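Local coordinates for protein catechol 1,2-dioxygenase (PDB 1DMH) that catalyses the intradiol cleavage of catechol by O2 to cis,cis-muconate, using one ferric iron per subunit of a homodimer, at residues E91-T101 against L290-N301; G260-T269 against G281-D289. All coordinates share one frame; numbering follows the deposited sequence.

Contact 1: E91-T101 against L290-N301; sequences EDAALGIENAT and LKLTRLVDGVDN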
loop_
_atom_site.group_PDB
_atom_site.type_symbol
_atom_site.label_atom_id
_atom_site.label_comp_id
_atom_site.label_asym_id
_atom_site.label_seq_id
_atom_site.Cartn_x
_atom_site.Cartn_y
_atom_site.Cartn_z
ATOM N N GLU A 91 0.464 -27.892 -7.023
ATOM C CA GLU A 91 1.564 -28.176 -7.931
ATOM C C GLU A 91 2.289 -29.456 -7.519
ATOM O O GLU A 91 2.633 -30.273 -8.368
ATOM C CB GLU A 91 2.521 -27.009 -7.941
ATOM C CG GLU A 91 3.506 -27.060 -9.045
ATOM C CD GLU A 91 4.547 -25.966 -8.913
ATOM O OE1 GLU A 91 5.386 -26.043 -7.979
ATOM O OE2 GLU A 91 4.517 -25.016 -9.729
ATOM N N ASP A 92 2.514 -29.641 -6.220
ATOM C CA ASP A 92 3.157 -30.866 -5.745
ATOM C C ASP A 92 2.265 -32.088 -6.022
ATOM O O ASP A 92 2.764 -33.147 -6.426
ATOM C CB ASP A 92 3.446 -30.823 -4.239
ATOM C CG ASP A 92 4.619 -29.929 -3.874
ATOM O OD1 ASP A 92 5.334 -29.426 -4.763
ATOM O OD2 ASP A 92 4.836 -29.755 -2.655
ATOM N N ALA A 93 0.962 -31.944 -5.786
ATOM C CA ALA A 93 0.014 -33.030 -6.005
ATOM C C ALA A 93 0.074 -33.462 -7.462
ATOM O O ALA A 93 0.038 -34.657 -7.773
ATOM C CB ALA A 93 -1.399 -32.585 -5.648
ATOM N N ALA A 94 0.177 -32.493 -8.362
ATOM C CA ALA A 94 0.245 -32.813 -9.784
ATOM C C ALA A 94 1.548 -33.556 -10.130
ATOM O O ALA A 94 1.576 -34.353 -11.067
ATOM C CB ALA A 94 0.115 -31.533 -10.625
ATOM N N LEU A 95 2.619 -33.301 -9.379
ATOM C CA LEU A 95 3.907 -33.955 -9.619
ATOM C C LEU A 95 4.027 -35.264 -8.863
ATOM O O LEU A 95 5.084 -35.885 -8.863
ATOM C CB LEU A 95 5.066 -33.052 -9.191
ATOM C CG LEU A 95 5.261 -31.771 -9.996
ATOM C CD1 LEU A 95 6.389 -30.917 -9.396
ATOM C CD2 LEU A 95 5.563 -32.160 -11.435
ATOM N N GLY A 96 2.951 -35.671 -8.206
ATOM C CA GLY A 96 2.973 -36.908 -7.453
ATOM C C GLY A 96 3.833 -36.836 -6.206
ATOM O O GLY A 96 4.177 -37.870 -5.629
ATOM N N ILE A 97 4.193 -35.623 -5.789
ATOM C CA ILE A 97 5.011 -35.439 -4.590
ATOM C C ILE A 97 4.104 -35.492 -3.376
ATOM O O ILE A 97 3.303 -34.585 -3.147
ATOM C CB ILE A 97 5.733 -34.067 -4.584
ATOM C CG1 ILE A 97 6.678 -33.962 -5.775
ATOM C CG2 ILE A 97 6.492 -33.885 -3.289
ATOM C CD1 ILE A 97 7.360 -32.628 -5.888
ATOM N N GLU A 98 4.224 -36.557 -2.600
ATOM C CA GLU A 98 3.411 -36.705 -1.401
ATOM C C GLU A 98 4.161 -35.953 -0.287
ATOM O O GLU A 98 5.256 -36.374 0.103
ATOM C CB GLU A 98 3.270 -38.204 -1.093
ATOM C CG GLU A 98 2.258 -38.595 -0.022
ATOM C CD GLU A 98 2.773 -38.383 1.390
ATOM O OE1 GLU A 98 3.039 -37.222 1.763
ATOM O OE2 GLU A 98 2.913 -39.387 2.130
ATOM N N ASN A 99 3.601 -34.831 0.194
ATOM C CA ASN A 99 4.226 -34.032 1.273
ATOM C C ASN A 99 3.916 -34.606 2.668
ATOM O O ASN A 99 2.860 -34.293 3.250
ATOM C CB ASN A 99 3.737 -32.565 1.242
ATOM C CG ASN A 99 4.230 -31.794 0.025
ATOM O OD1 ASN A 99 5.429 -31.639 -0.185
ATOM N ND2 ASN A 99 3.297 -31.298 -0.775
ATOM N N ALA A 100 4.834 -35.417 3.205
ATOM C CA ALA A 100 4.636 -36.026 4.513
ATOM C C ALA A 100 4.349 -34.955 5.565
ATOM O O ALA A 100 3.319 -35.010 6.231
ATOM C CB ALA A 100 5.853 -36.846 4.902
ATOM N N THR A 101 5.251 -33.995 5.739
ATOM C CA THR A 101 5.000 -32.925 6.703
ATOM C C THR A 101 4.460 -31.767 5.867
ATOM O O THR A 101 5.166 -31.243 5.022
ATOM C CB THR A 101 6.287 -32.478 7.425
ATOM O OG1 THR A 101 6.791 -33.557 8.224
ATOM C CG2 THR A 101 6.003 -31.285 8.316
ATOM N N LEU A 290 9.824 -34.252 11.535
ATOM C CA LEU A 290 9.564 -33.679 10.222
ATOM C C LEU A 290 10.157 -34.576 9.156
ATOM O O LEU A 290 11.256 -35.095 9.323
ATOM C CB LEU A 290 10.173 -32.281 10.100
ATOM C CG LEU A 290 9.584 -31.284 11.096
ATOM C CD1 LEU A 290 10.398 -31.393 12.367
ATOM C CD2 LEU A 290 9.620 -29.844 10.563
ATOM N N LYS A 291 9.415 -34.762 8.067
ATOM C CA LYS A 291 9.873 -35.590 6.951
ATOM C C LYS A 291 9.992 -34.678 5.735
ATOM O O LYS A 291 9.055 -33.930 5.404
ATOM C CB LYS A 291 8.890 -36.734 6.672
ATOM C CG LYS A 291 9.372 -37.702 5.573
ATOM C CD LYS A 291 8.390 -38.875 5.414
ATOM C CE LYS A 291 8.701 -39.765 4.207
ATOM N NZ LYS A 291 10.011 -40.433 4.341
ATOM N N LEU A 292 11.150 -34.745 5.086
ATOM C CA LEU A 292 11.455 -33.904 3.929
ATOM C C LEU A 292 11.180 -34.537 2.550
ATOM O O LEU A 292 11.045 -35.753 2.421
ATOM C CB LEU A 292 12.923 -33.469 4.002
ATOM C CG LEU A 292 13.436 -32.719 5.234
ATOM C CD1 LEU A 292 14.879 -32.343 4.982
ATOM C CD2 LEU A 292 12.614 -31.459 5.498
ATOM N N THR A 293 11.080 -33.694 1.528
ATOM C CA THR A 293 10.863 -34.176 0.173
ATOM C C THR A 293 12.129 -33.902 -0.652
ATOM O O THR A 293 12.901 -32.970 -0.371
ATOM C CB THR A 293 9.641 -33.494 -0.491
ATOM O OG1 THR A 293 9.834 -32.079 -0.504
ATOM C CG2 THR A 293 8.369 -33.792 0.282
ATOM N N ARG A 294 12.343 -34.746 -1.660
ATOM C CA ARG A 294 13.496 -34.636 -2.543
ATOM C C ARG A 294 13.341 -33.504 -3.549
ATOM O O ARG A 294 12.219 -33.089 -3.871
ATOM C CB ARG A 294 13.692 -35.928 -3.348
ATOM C CG ARG A 294 14.323 -37.096 -2.630
ATOM C CD ARG A 294 14.822 -38.093 -3.682
ATOM N NE ARG A 294 15.609 -39.178 -3.100
ATOM C CZ ARG A 294 15.096 -40.197 -2.412
ATOM N NH1 ARG A 294 13.780 -40.274 -2.213
ATOM N NH2 ARG A 294 15.896 -41.148 -1.935
ATOM N N LEU A 295 14.478 -33.036 -4.056
ATOM C CA LEU A 295 14.511 -31.985 -5.064
ATOM C C LEU A 295 13.783 -32.515 -6.299
ATOM O O LEU A 295 13.629 -33.724 -6.465
ATOM C CB LEU A 295 15.957 -31.632 -5.424
ATOM C CG LEU A 295 16.792 -30.991 -4.319
ATOM C CD1 LEU A 295 18.212 -30.817 -4.804
ATOM C CD2 LEU A 295 16.200 -29.639 -3.925
ATOM N N VAL A 296 13.327 -31.606 -7.153
ATOM C CA VAL A 296 12.609 -31.994 -8.356
ATOM C C VAL A 296 13.532 -31.662 -9.520
ATOM O O VAL A 296 13.819 -30.494 -9.782
ATOM C CB VAL A 296 11.260 -31.226 -8.462
ATOM C CG1 VAL A 296 10.546 -31.593 -9.739
ATOM C CG2 VAL A 296 10.392 -31.560 -7.268
ATOM N N ASP A 297 14.008 -32.710 -10.185
ATOM C CA ASP A 297 14.949 -32.590 -11.295
ATOM C C ASP A 297 16.126 -31.707 -10.892
ATOM O O ASP A 297 16.507 -30.767 -11.607
ATOM C CB ASP A 297 14.263 -32.048 -12.558
ATOM C CG ASP A 297 13.147 -32.978 -13.072
ATOM O OD1 ASP A 297 13.384 -34.212 -13.226
ATOM O OD2 ASP A 297 12.030 -32.462 -13.334
ATOM N N GLY A 298 16.686 -32.032 -9.726
ATOM C CA GLY A 298 17.825 -31.317 -9.200
ATOM C C GLY A 298 17.576 -29.925 -8.675
ATOM O O GLY A 298 18.522 -29.229 -8.340
ATOM N N VAL A 299 16.324 -29.496 -8.595
ATOM C CA VAL A 299 16.050 -28.146 -8.097
ATOM C C VAL A 299 14.914 -28.069 -7.081
ATOM O O VAL A 299 14.000 -28.906 -7.071
ATOM C CB VAL A 299 15.698 -27.158 -9.245
ATOM C CG1 VAL A 299 16.856 -27.048 -10.228
ATOM C CG2 VAL A 299 14.438 -27.627 -9.956
ATOM N N ASP A 300 14.991 -27.049 -6.228
ATOM C CA ASP A 300 13.958 -26.809 -5.220
ATOM C C ASP A 300 12.935 -25.910 -5.900
ATOM O O ASP A 300 13.117 -24.691 -5.963
ATOM C CB ASP A 300 14.502 -26.083 -3.991
ATOM C CG ASP A 300 13.480 -26.035 -2.884
ATOM O OD1 ASP A 300 12.278 -26.074 -3.207
ATOM O OD2 ASP A 300 13.859 -25.956 -1.716
ATOM N N ASN A 301 11.863 -26.516 -6.401
ATOM C CA ASN A 301 10.850 -25.767 -7.131
ATOM C C ASN A 301 9.922 -24.898 -6.281
ATOM O O ASN A 301 9.094 -24.162 -6.823
ATOM C CB ASN A 301 9.997 -26.716 -7.983
ATOM C CG ASN A 301 9.265 -27.764 -7.159
ATOM O OD1 ASN A 301 8.233 -28.294 -7.597
ATOM N ND2 ASN A 301 9.798 -28.093 -5.988
HETATM O O HOH W 1 7.264 -32.555 3.934
#

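Contact 2: G260-T269 against G281-D289; sequences GLVVDAVEHT and GPFAEMVFD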
loop_
_atom_site.group_PDB
_atom_site.type_symbol
_atom_site.label_atom_id
_atom_site.label_comp_id
_atom_site.label_asym_id
_atom_site.label_seq_id
_atom_site.Cartn_x
_atom_site.Cartn_y
_atom_site.Cartn_z
ATOM N N GLY A 260 -2.284 -32.302 11.338
ATOM C CA GLY A 260 -0.966 -32.880 11.327
ATOM C C GLY A 260 0.037 -31.897 11.891
ATOM O O GLY A 260 1.168 -32.270 12.136
ATOM N N LEU A 261 -0.356 -30.644 12.088
ATOM C CA LEU A 261 0.569 -29.654 12.644
ATOM C C LEU A 261 0.152 -29.190 14.045
ATOM O O LEU A 261 0.758 -28.261 14.608
ATOM C CB LEU A 261 0.698 -28.443 11.715
ATOM C CG LEU A 261 1.225 -28.714 10.302
ATOM C CD1 LEU A 261 1.312 -27.388 9.543
ATOM C CD2 LEU A 261 2.591 -29.411 10.362
ATOM N N VAL A 262 -0.878 -29.826 14.607
ATOM C CA VAL A 262 -1.348 -29.482 15.956
ATOM C C VAL A 262 -0.685 -30.488 16.890
ATOM O O VAL A 262 -0.896 -31.685 16.755
ATOM C CB VAL A 262 -2.889 -29.605 16.054
ATOM C CG1 VAL A 262 -3.354 -29.279 17.462
ATOM C CG2 VAL A 262 -3.540 -28.685 15.027
ATOM N N VAL A 263 0.105 -30.003 17.835
ATOM C CA VAL A 263 0.840 -30.876 18.740
ATOM C C VAL A 263 0.512 -30.639 20.226
ATOM O O VAL A 263 0.389 -29.495 20.674
ATOM C CB VAL A 263 2.376 -30.669 18.469
ATOM C CG1 VAL A 263 3.228 -31.555 19.371
ATOM C CG2 VAL A 263 2.681 -30.928 16.978
ATOM N N ASP A 264 0.371 -31.723 20.988
ATOM C CA ASP A 264 0.085 -31.608 22.419
ATOM C C ASP A 264 1.352 -31.312 23.207
ATOM O O ASP A 264 2.382 -31.949 23.000
ATOM C CB ASP A 264 -0.468 -32.911 23.012
ATOM C CG ASP A 264 -1.677 -33.440 22.274
ATOM O OD1 ASP A 264 -2.664 -32.689 22.100
ATOM O OD2 ASP A 264 -1.638 -34.627 21.870
ATOM N N ALA A 265 1.271 -30.364 24.126
ATOM C CA ALA A 265 2.403 -30.057 24.992
ATOM C C ALA A 265 2.081 -30.792 26.298
ATOM O O ALA A 265 1.203 -30.366 27.046
ATOM C CB ALA A 265 2.495 -28.563 25.245
ATOM N N VAL A 266 2.762 -31.899 26.548
ATOM C CA VAL A 266 2.556 -32.692 27.754
ATOM C C VAL A 266 3.227 -32.070 28.979
ATOM O O VAL A 266 4.413 -31.729 28.936
ATOM C CB VAL A 266 3.118 -34.100 27.557
ATOM C CG1 VAL A 266 3.041 -34.884 28.844
ATOM C CG2 VAL A 266 2.357 -34.793 26.441
ATOM N N GLU A 267 2.482 -31.927 30.072
ATOM C CA GLU A 267 3.032 -31.340 31.293
ATOM C C GLU A 267 3.612 -32.369 32.251
ATOM O O GLU A 267 2.969 -33.367 32.580
ATOM C CB GLU A 267 1.964 -30.530 32.018
ATOM C CG GLU A 267 1.457 -29.346 31.231
ATOM C CD GLU A 267 2.463 -28.202 31.164
ATOM O OE1 GLU A 267 3.518 -28.271 31.845
ATOM O OE2 GLU A 267 2.183 -27.218 30.432
ATOM N N HIS A 268 4.834 -32.117 32.691
ATOM C CA HIS A 268 5.517 -33.003 33.617
ATOM C C HIS A 268 5.721 -32.275 34.932
ATOM O O HIS A 268 6.177 -31.130 34.943
ATOM C CB HIS A 268 6.855 -33.413 33.034
ATOM C CG HIS A 268 6.729 -34.239 31.799
ATOM N ND1 HIS A 268 6.373 -35.570 31.830
ATOM C CD2 HIS A 268 6.826 -33.905 30.490
ATOM C CE1 HIS A 268 6.257 -36.021 30.595
ATOM N NE2 HIS A 268 6.527 -35.029 29.763
ATOM N N THR A 269 5.362 -32.929 36.034
ATOM C CA THR A 269 5.513 -32.341 37.363
ATOM C C THR A 269 6.229 -33.285 38.295
ATOM O O THR A 269 6.701 -32.875 39.344
ATOM C CB THR A 269 4.160 -32.027 38.000
ATOM O OG1 THR A 269 3.309 -33.171 37.870
ATOM C CG2 THR A 269 3.520 -30.831 37.341
ATOM N N GLY A 281 12.230 -27.422 37.516
ATOM C CA GLY A 281 10.872 -27.522 38.022
ATOM C C GLY A 281 9.966 -28.075 36.947
ATOM O O GLY A 281 10.464 -28.519 35.931
ATOM N N PRO A 282 8.638 -28.073 37.137
ATOM C CA PRO A 282 7.711 -28.593 36.130
ATOM C C PRO A 282 7.943 -27.962 34.749
ATOM O O PRO A 282 8.299 -26.781 34.639
ATOM C CB PRO A 282 6.337 -28.266 36.733
ATOM C CG PRO A 282 6.639 -27.074 37.647
ATOM C CD PRO A 282 7.885 -27.597 38.308
ATOM N N PHE A 283 7.750 -28.754 33.702
ATOM C CA PHE A 283 7.983 -28.272 32.347
ATOM C C PHE A 283 7.030 -28.967 31.380
ATOM O O PHE A 283 6.390 -29.970 31.732
ATOM C CB PHE A 283 9.445 -28.563 31.947
ATOM C CG PHE A 283 9.749 -30.031 31.791
ATOM C CD1 PHE A 283 10.029 -30.821 32.901
ATOM C CD2 PHE A 283 9.686 -30.643 30.544
ATOM C CE1 PHE A 283 10.239 -32.205 32.779
ATOM C CE2 PHE A 283 9.895 -32.020 30.405
ATOM C CZ PHE A 283 10.171 -32.805 31.532
ATOM N N ALA A 284 6.936 -28.427 30.164
ATOM C CA ALA A 284 6.099 -29.015 29.126
ATOM C C ALA A 284 7.026 -29.706 28.097
ATOM O O ALA A 284 8.177 -29.296 27.884
ATOM C CB ALA A 284 5.277 -27.927 28.453
ATOM N N GLU A 285 6.532 -30.775 27.483
ATOM C CA GLU A 285 7.303 -31.473 26.460
ATOM C C GLU A 285 6.472 -31.652 25.181
ATOM O O GLU A 285 5.289 -32.029 25.241
ATOM C CB GLU A 285 7.777 -32.846 26.954
ATOM C CG GLU A 285 8.480 -33.677 25.880
ATOM C CD GLU A 285 8.902 -35.042 26.379
ATOM O OE1 GLU A 285 8.106 -35.688 27.096
ATOM O OE2 GLU A 285 10.018 -35.492 26.041
ATOM N N MET A 286 7.093 -31.359 24.038
ATOM C CA MET A 286 6.470 -31.523 22.722
ATOM C C MET A 286 7.465 -32.277 21.850
ATOM O O MET A 286 8.657 -31.990 21.860
ATOM C CB MET A 286 6.153 -30.180 22.062
ATOM C CG MET A 286 5.134 -29.323 22.811
ATOM S SD MET A 286 4.812 -27.708 22.042
ATOM C CE MET A 286 3.895 -28.189 20.641
ATOM N N VAL A 287 6.973 -33.276 21.131
ATOM C CA VAL A 287 7.801 -34.060 20.233
ATOM C C VAL A 287 7.240 -33.764 18.840
ATOM O O VAL A 287 6.030 -33.796 18.650
ATOM C CB VAL A 287 7.654 -35.584 20.510
ATOM C CG1 VAL A 287 8.563 -36.384 19.581
ATOM C CG2 VAL A 287 7.980 -35.878 21.947
ATOM N N PHE A 288 8.087 -33.442 17.875
ATOM C CA PHE A 288 7.575 -33.198 16.531
ATOM C C PHE A 288 8.636 -33.602 15.530
ATOM O O PHE A 288 9.722 -33.026 15.507
ATOM C CB PHE A 288 7.207 -31.726 16.313
ATOM C CG PHE A 288 6.529 -31.473 14.989
ATOM C CD1 PHE A 288 5.319 -32.100 14.683
ATOM C CD2 PHE A 288 7.115 -30.660 14.025
ATOM C CE1 PHE A 288 4.703 -31.927 13.433
ATOM C CE2 PHE A 288 6.505 -30.485 12.780
ATOM C CZ PHE A 288 5.293 -31.127 12.493
ATOM N N ASP A 289 8.328 -34.629 14.738
ATOM C CA ASP A 289 9.249 -35.115 13.704
ATOM C C ASP A 289 8.838 -34.492 12.390
ATOM O O ASP A 289 7.644 -34.248 12.153
ATOM C CB ASP A 289 9.175 -36.632 13.508
ATOM C CG ASP A 289 9.481 -37.406 14.757
ATOM O OD1 ASP A 289 10.265 -36.929 15.599
ATOM O OD2 ASP A 289 8.955 -38.518 14.870
HETATM O O HOH W 2 3.995 -33.875 22.008
#

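Contact 1: E91-T101 against L290-N301
Ala100 and Thr101 meet Lys291 at the tight end of this contact. The OG1 of Thr101 accepts the backbone N-H of Lys291, a nearly straight bond of 2.9 Å (170° at the hydrogen), and a bridging water donates to the backbone O of both residues. The lysine chain, extended as far as CE and bent at its last torsion, runs over the methyl of Ala100, its CD only 3.3 Å from Ala100 CB, and carries NZ onward to the carbonyl of Asp142. Farther along, Ile97 CD1 presses on Val296 CG2 at 3.5 Å, while the Ile97 side chain crosses that of Thr293 at about a right angle, CG2 against CG2. The 91-101 segment is the end of helix 80-94, closed by a Schellman motif with Gly96 at positive phi, and the linker that leads on from it; 290-301 leaves strand 283-291 and folds back in a type I' turn, Val296 to Val299. Asn99 ND2 donates to the anti lone pair of Asp92 OD2 at 2.9 Å, tying the linker back to the helix, and Asp92 also forms salt bridges with Arg235 and Arg103. Contacts thin out toward the solvent side, where exposed Leu95 reaches Val296 CG1 with CD1 at 4.2 Å.

Contact 2: G260-T269 against G281-D289
Val266 to His268 pair antiparallel with Phe283 to Glu285, the short strands 266-268 and 283-287 running at 142° to each other. Val266 and Glu285 form one hydrogen-bonded pair, and the N-H of Glu285 reaches Val266 O at 2.7 Å; His268 and Phe283 form the next, with His268 N pointing almost straight at Phe283 O. Toward Asp264 and Val287 the strands draw apart, and a water bridges Asp264 O and Val287 N. On the face of His268, Phe283 and Glu285, the CB of His268 sits over the phenyl ring in a CH-pi contact, 3.9 Å from its centroid. The two rings are nearly parallel but slid apart, with little overlap. Phe283 CG lies between its backbone N and carbonyl carbon (chi1 68°), which lays the ring beneath the histidine. Glu285, its chain extended, crosses the imidazole obliquely, with CB at the ring edge, and OE1 takes a weak bond from His268 NE2 at 3.2 Å; OE2 is held by His137. Toward the other end, Met286 bends at chi3 (72°) and brings CE to 3.6 Å from Val263 CB, with Ala265 CB packed on its CG. Val263 CG2 and Leu261 CD2 both contact the Phe288 ring, at 3.7 Å from CD1 and 3.8 Å from CZ. These strands belong to the mixed sheet of the dioxygenase domain, where the side chain of Met286 lies about 4 Å from that of catechol-binding Ile225. The chemistry thus divides along the antiparallel pair: backbone bonds and a polar histidine-glutamate pair near the connection, and apolar packing toward the core.

How the contacts relate
From the N terminus the chain passes through helix 80-94 and the loop that completes 91-101, then runs through the strands of the mixed sheet. Segment 260-269 follows, and after an excursion of 11 residues that includes helix 271-276 the chain returns in 281-289, closing the short loop of contact 2. It continues directly into 290-301, which comes back to 91-101 and closes the long loop of contact 1, 188 residues in between. Contact 2 thus nests within contact 1. Both use strand 283-291, and the two meet where Thr101 packs against Phe288 and Asp289. Contact 2 joins neighbouring strands of the mixed sheet; contact 1 ties the C-terminal end of strand 283-291 and the loop after it to the end of helix 80-94.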